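Local coordinates for TRNA (adenine(9)-n1)-methyltransferase (PDB 5A7Z), which catalyses the S-adenosyl-L-methionine-dependent N1-methylation of adenosine 9 in tRNA, at residues T22-L34 with K98-M110. Numbering follows the deposited sequence.
Sequences TLAKVFSQKLREL and KKVSIHLPEYPKM
The extended chain V100-P105 runs antiparallel along one side of helix 22-33, with the CA atoms of F27 and I102 5.9 Å apart and those of L23 and P105 7.0 Å apart. I102 (chi1 66°, CG1 between the backbone N and the carbonyl carbon) sits at the middle of the interface and uses both branches: CD1 reaches V26 CG2 at 3.9 Å and also touches L23 CD1, while CG2 lies against F27 CD1 and K30 CB. V100 CG2 meets the edge of the F27 ring, 3.7 Å from CE1, while L31 CD1 lies over one face, offset toward the rim. V100 CG1 touches L34 CD1, the two side chains running past one another in opposite directions. K30 leaves with CG anti to the backbone N (chi1 178°) and bends at chi2 (57°), so that CG, CD and CE wrap round the end of the S101 carbonyl, which points into them, CG 3.2 Å from S101 O; NZ makes a long salt bridge to E33. Shortening K30 to an alanine is likely to strip most of the methylene cover from S101 O and one flank of V100, and to leave E33 without this distant charge. T22 CG2 presses tightly on P105 CB at 3.4 Å, while OG1 hydrogen-bonds E254 of helix 242-255. The segments thus meet without hydrogen bonds, through methyls, methylenes, the F27 ring edge and the P105 ring, with the S101 and H103 carbonyl oxygens against aliphatic carbons; mainly apolar packing probably holds the helix to the segment entering strand 109-113 of the SPOUT domain.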
loop_
_atom_site.group_PDB
_atom_site.type_symbol
_atom_site.label_atom_id
_atom_site.label_comp_id
_atom_site.label_asym_id
_atom_site.label_seq_id
_atom_site.Cartn_x
_atom_site.Cartn_y
_atom_site.Cartn_z
ATOM N N THR A 22 4.443 -5.415 6.323
ATOM C CA THR A 22 3.340 -5.441 7.247
ATOM C C THR A 22 2.425 -6.636 7.056
ATOM O O THR A 22 2.057 -7.308 8.017
ATOM C CB THR A 22 2.483 -4.176 7.097
ATOM O OG1 THR A 22 3.309 -3.011 7.232
ATOM C CG2 THR A 22 1.424 -4.146 8.161
ATOM N N LEU A 23 2.020 -6.882 5.811
ATOM C CA LEU A 23 1.076 -7.954 5.544
ATOM C C LEU A 23 1.711 -9.359 5.720
ATOM O O LEU A 23 1.063 -10.311 6.193
ATOM C CB LEU A 23 0.465 -7.769 4.169
ATOM C CG LEU A 23 -0.811 -8.563 3.882
ATOM C CD1 LEU A 23 -1.953 -8.230 4.842
ATOM C CD2 LEU A 23 -1.234 -8.319 2.435
ATOM N N ALA A 24 2.987 -9.465 5.397
ATOM C CA ALA A 24 3.738 -10.677 5.666
ATOM C C ALA A 24 3.798 -10.948 7.149
ATOM O O ALA A 24 3.739 -12.089 7.577
ATOM C CB ALA A 24 5.150 -10.555 5.102
ATOM N N LYS A 25 3.980 -9.904 7.938
ATOM C CA LYS A 25 4.077 -10.069 9.373
ATOM C C LYS A 25 2.794 -10.677 9.967
ATOM O O LYS A 25 2.863 -11.611 10.738
ATOM C CB LYS A 25 4.354 -8.730 10.045
ATOM C CG LYS A 25 4.664 -8.827 11.522
ATOM C CD LYS A 25 4.394 -7.517 12.226
ATOM C CE LYS A 25 5.080 -7.456 13.588
ATOM N NZ LYS A 25 4.128 -7.724 14.688
ATOM N N VAL A 26 1.637 -10.143 9.596
ATOM C CA VAL A 26 0.372 -10.630 10.162
ATOM C C VAL A 26 0.038 -12.047 9.652
ATOM O O VAL A 26 -0.551 -12.857 10.369
ATOM C CB VAL A 26 -0.795 -9.631 9.903
ATOM C CG1 VAL A 26 -0.441 -8.260 10.444
ATOM C CG2 VAL A 26 -1.127 -9.516 8.421
ATOM N N PHE A 27 0.427 -12.347 8.417
ATOM C CA PHE A 27 0.200 -13.668 7.873
ATOM C C PHE A 27 1.076 -14.649 8.607
ATOM O O PHE A 27 0.585 -15.662 9.110
ATOM C CB PHE A 27 0.487 -13.697 6.376
ATOM C CG PHE A 27 -0.061 -14.910 5.655
ATOM C CD1 PHE A 27 -0.914 -15.826 6.296
ATOM C CD2 PHE A 27 0.206 -15.089 4.294
ATOM C CE1 PHE A 27 -1.422 -16.914 5.604
ATOM C CE2 PHE A 27 -0.305 -16.165 3.603
ATOM C CZ PHE A 27 -1.116 -17.083 4.256
ATOM N N SER A 28 2.362 -14.329 8.728
ATOM C CA SER A 28 3.308 -15.234 9.400
ATOM C C SER A 28 2.920 -15.485 10.829
ATOM O O SER A 28 3.132 -16.557 11.309
ATOM C CB SER A 28 4.734 -14.702 9.370
ATOM O OG SER A 28 4.800 -13.444 9.974
ATOM N N GLN A 29 2.398 -14.469 11.511
ATOM C CA GLN A 29 1.928 -14.617 12.906
ATOM C C GLN A 29 0.870 -15.708 13.024
ATOM O O GLN A 29 0.882 -16.512 13.946
ATOM C CB GLN A 29 1.376 -13.286 13.439
ATOM C CG GLN A 29 2.484 -12.273 13.732
ATOM C CD GLN A 29 1.988 -10.984 14.395
ATOM O OE1 GLN A 29 1.331 -10.148 13.765
ATOM N NE2 GLN A 29 2.342 -10.806 15.663
ATOM N N LYS A 30 -0.025 -15.743 12.057
ATOM C CA LYS A 30 -1.088 -16.688 12.067
ATOM C C LYS A 30 -0.549 -18.076 11.779
ATOM O O LYS A 30 -0.961 -19.070 12.407
ATOM C CB LYS A 30 -2.123 -16.288 11.042
ATOM C CG LYS A 30 -3.278 -17.248 10.944
ATOM C CD LYS A 30 -3.972 -17.417 12.279
ATOM C CE LYS A 30 -5.119 -18.396 12.165
ATOM N NZ LYS A 30 -6.050 -18.158 13.285
ATOM N N LEU A 31 0.337 -18.167 10.799
ATOM C CA LEU A 31 0.893 -19.458 10.411
ATOM C C LEU A 31 1.689 -20.082 11.560
ATOM O O LEU A 31 1.584 -21.290 11.812
ATOM C CB LEU A 31 1.782 -19.318 9.174
ATOM C CG LEU A 31 1.052 -18.917 7.895
ATOM C CD1 LEU A 31 2.010 -18.298 6.895
ATOM C CD2 LEU A 31 0.306 -20.090 7.275
ATOM N N ARG A 32 2.466 -19.254 12.245
ATOM C CA ARG A 32 3.171 -19.651 13.462
ATOM C C ARG A 32 2.239 -20.159 14.574
ATOM O O ARG A 32 2.549 -21.116 15.230
ATOM C CB ARG A 32 3.909 -18.474 14.037
ATOM C CG ARG A 32 5.173 -18.075 13.332
ATOM C CD ARG A 32 5.844 -16.988 14.167
ATOM N NE ARG A 32 6.802 -16.215 13.403
ATOM C CZ ARG A 32 7.976 -16.682 12.991
ATOM N NH1 ARG A 32 8.332 -17.935 13.254
ATOM N NH2 ARG A 32 8.802 -15.895 12.314
ATOM N N GLU A 33 1.174 -19.433 14.846
ATOM C CA GLU A 33 0.121 -19.895 15.749
ATOM C C GLU A 33 -0.270 -21.311 15.425
ATOM O O GLU A 33 -0.347 -22.150 16.299
ATOM C CB GLU A 33 -1.119 -19.024 15.613
ATOM C CG GLU A 33 -1.135 -17.758 16.446
ATOM C CD GLU A 33 -2.502 -17.038 16.401
ATOM O OE1 GLU A 33 -3.543 -17.729 16.269
ATOM O OE2 GLU A 33 -2.536 -15.784 16.473
ATOM N N LEU A 34 -0.502 -21.564 14.139
ATOM C CA LEU A 34 -0.896 -22.896 13.638
ATOM C C LEU A 34 0.222 -23.912 13.530
ATOM O O LEU A 34 -0.001 -25.003 13.042
ATOM C CB LEU A 34 -1.542 -22.760 12.260
ATOM C CG LEU A 34 -2.783 -21.874 12.211
ATOM C CD1 LEU A 34 -3.227 -21.648 10.766
ATOM C CD2 LEU A 34 -3.908 -22.512 13.036
ATOM N N LYS A 98 -8.269 -23.753 1.863
ATOM C CA LYS A 98 -8.929 -23.080 2.968
ATOM C C LYS A 98 -8.190 -21.831 3.345
ATOM O O LYS A 98 -6.988 -21.823 3.386
ATOM C CB LYS A 98 -9.042 -24.005 4.192
ATOM C CG LYS A 98 -9.904 -25.225 3.924
ATOM C CD LYS A 98 -10.067 -26.133 5.139
ATOM C CE LYS A 98 -10.977 -27.322 4.805
ATOM N NZ LYS A 98 -11.098 -28.302 5.919
ATOM N N LYS A 99 -8.931 -20.789 3.659
ATOM C CA LYS A 99 -8.401 -19.531 4.137
ATOM C C LYS A 99 -8.057 -19.584 5.591
ATOM O O LYS A 99 -8.679 -20.286 6.335
ATOM C CB LYS A 99 -9.451 -18.466 3.993
ATOM C CG LYS A 99 -10.278 -18.591 2.765
ATOM C CD LYS A 99 -9.858 -17.549 1.774
ATOM C CE LYS A 99 -10.772 -17.593 0.602
ATOM N NZ LYS A 99 -9.944 -17.781 -0.583
ATOM N N VAL A 100 -7.074 -18.816 6.005
ATOM C CA VAL A 100 -6.874 -18.599 7.441
ATOM C C VAL A 100 -7.070 -17.129 7.735
ATOM O O VAL A 100 -6.724 -16.291 6.922
ATOM C CB VAL A 100 -5.489 -19.086 7.933
ATOM C CG1 VAL A 100 -5.249 -20.511 7.483
ATOM C CG2 VAL A 100 -4.354 -18.173 7.465
ATOM N N SER A 101 -7.706 -16.835 8.860
ATOM C CA SER A 101 -7.953 -15.471 9.292
ATOM C C SER A 101 -6.662 -14.783 9.640
ATOM O O SER A 101 -5.841 -15.340 10.364
ATOM C CB SER A 101 -8.808 -15.468 10.547
ATOM O OG SER A 101 -10.111 -15.886 10.254
ATOM N N ILE A 102 -6.493 -13.558 9.172
ATOM C CA ILE A 102 -5.376 -12.756 9.622
ATOM C C ILE A 102 -5.833 -11.363 10.038
ATOM O O ILE A 102 -6.855 -10.867 9.572
ATOM C CB ILE A 102 -4.269 -12.677 8.553
ATOM C CG1 ILE A 102 -4.736 -11.938 7.314
ATOM C CG2 ILE A 102 -3.819 -14.059 8.174
ATOM C CD1 ILE A 102 -3.622 -11.691 6.327
ATOM N N HIS A 103 -5.101 -10.746 10.945
ATOM C CA HIS A 103 -5.514 -9.454 11.413
ATOM C C HIS A 103 -5.032 -8.397 10.439
ATOM O O HIS A 103 -3.878 -7.993 10.467
ATOM C CB HIS A 103 -4.997 -9.163 12.824
ATOM C CG HIS A 103 -5.704 -8.019 13.483
ATOM N ND1 HIS A 103 -6.489 -8.174 14.607
ATOM C CD2 HIS A 103 -5.814 -6.716 13.125
ATOM C CE1 HIS A 103 -7.017 -7.008 14.936
ATOM N NE2 HIS A 103 -6.626 -6.108 14.051
ATOM N N LEU A 104 -5.927 -7.948 9.585
ATOM C CA LEU A 104 -5.559 -7.031 8.532
ATOM C C LEU A 104 -5.101 -5.695 9.130
ATOM O O LEU A 104 -5.761 -5.143 9.996
ATOM C CB LEU A 104 -6.728 -6.833 7.576
ATOM C CG LEU A 104 -7.386 -8.127 7.077
ATOM C CD1 LEU A 104 -8.699 -7.829 6.380
ATOM C CD2 LEU A 104 -6.463 -8.888 6.146
ATOM N N PRO A 105 -3.928 -5.218 8.715
ATOM C CA PRO A 105 -3.327 -4.011 9.259
ATOM C C PRO A 105 -4.159 -2.714 9.055
ATOM O O PRO A 105 -4.646 -2.459 7.980
ATOM C CB PRO A 105 -1.996 -3.915 8.486
ATOM C CG PRO A 105 -2.263 -4.605 7.195
ATOM C CD PRO A 105 -3.173 -5.736 7.559
ATOM N N GLU A 106 -4.261 -1.886 10.083
ATOM C CA GLU A 106 -4.929 -0.609 9.924
ATOM C C GLU A 106 -4.015 0.342 9.155
ATOM O O GLU A 106 -4.432 1.060 8.261
ATOM C CB GLU A 106 -5.262 -0.036 11.295
ATOM C CG GLU A 106 -6.019 1.286 11.236
ATOM C CD GLU A 106 -6.819 1.583 12.505
ATOM O OE1 GLU A 106 -6.964 0.669 13.350
ATOM O OE2 GLU A 106 -7.310 2.735 12.653
ATOM N N TYR A 107 -2.748 0.274 9.473
ATOM C CA TYR A 107 -1.781 1.208 8.977
ATOM C C TYR A 107 -0.775 0.471 8.132
ATOM O O TYR A 107 -0.562 -0.735 8.317
ATOM C CB TYR A 107 -1.085 1.918 10.167
ATOM C CG TYR A 107 -2.042 2.802 10.965
ATOM C CD1 TYR A 107 -2.607 3.932 10.388
ATOM C CD2 TYR A 107 -2.426 2.470 12.255
ATOM C CE1 TYR A 107 -3.500 4.708 11.073
ATOM C CE2 TYR A 107 -3.324 3.252 12.956
ATOM C CZ TYR A 107 -3.863 4.371 12.356
ATOM O OH TYR A 107 -4.753 5.181 13.046
ATOM N N PRO A 108 -0.120 1.190 7.211
ATOM C CA PRO A 108 -0.377 2.595 6.990
ATOM C C PRO A 108 -1.592 2.831 6.098
ATOM O O PRO A 108 -2.068 1.903 5.440
ATOM C CB PRO A 108 0.897 3.073 6.288
ATOM C CG PRO A 108 1.388 1.865 5.554
ATOM C CD PRO A 108 1.102 0.741 6.511
ATOM N N LYS A 109 -2.082 4.073 6.105
ATOM C CA LYS A 109 -3.238 4.478 5.307
ATOM C C LYS A 109 -2.809 5.391 4.213
ATOM O O LYS A 109 -2.130 6.367 4.459
ATOM C CB LYS A 109 -4.242 5.213 6.166
ATOM C CG LYS A 109 -4.896 4.334 7.188
ATOM C CD LYS A 109 -5.870 5.141 8.000
ATOM C CE LYS A 109 -6.591 4.267 9.007
ATOM N NZ LYS A 109 -7.114 5.089 10.143
HETATM N N MSE A 110 -3.247 5.088 3.007
HETATM C CA MSE A 110 -2.987 5.902 1.851
HETATM C C MSE A 110 -4.325 6.504 1.450
HETATM O O MSE A 110 -5.272 5.787 1.148
HETATM C CB MSE A 110 -2.433 4.995 0.730
HETATM C CG MSE A 110 -1.326 4.040 1.233
HETATM SE SE MSE A 110 0.347 5.065 1.583
HETATM C CE MSE A 110 0.782 4.245 3.282
#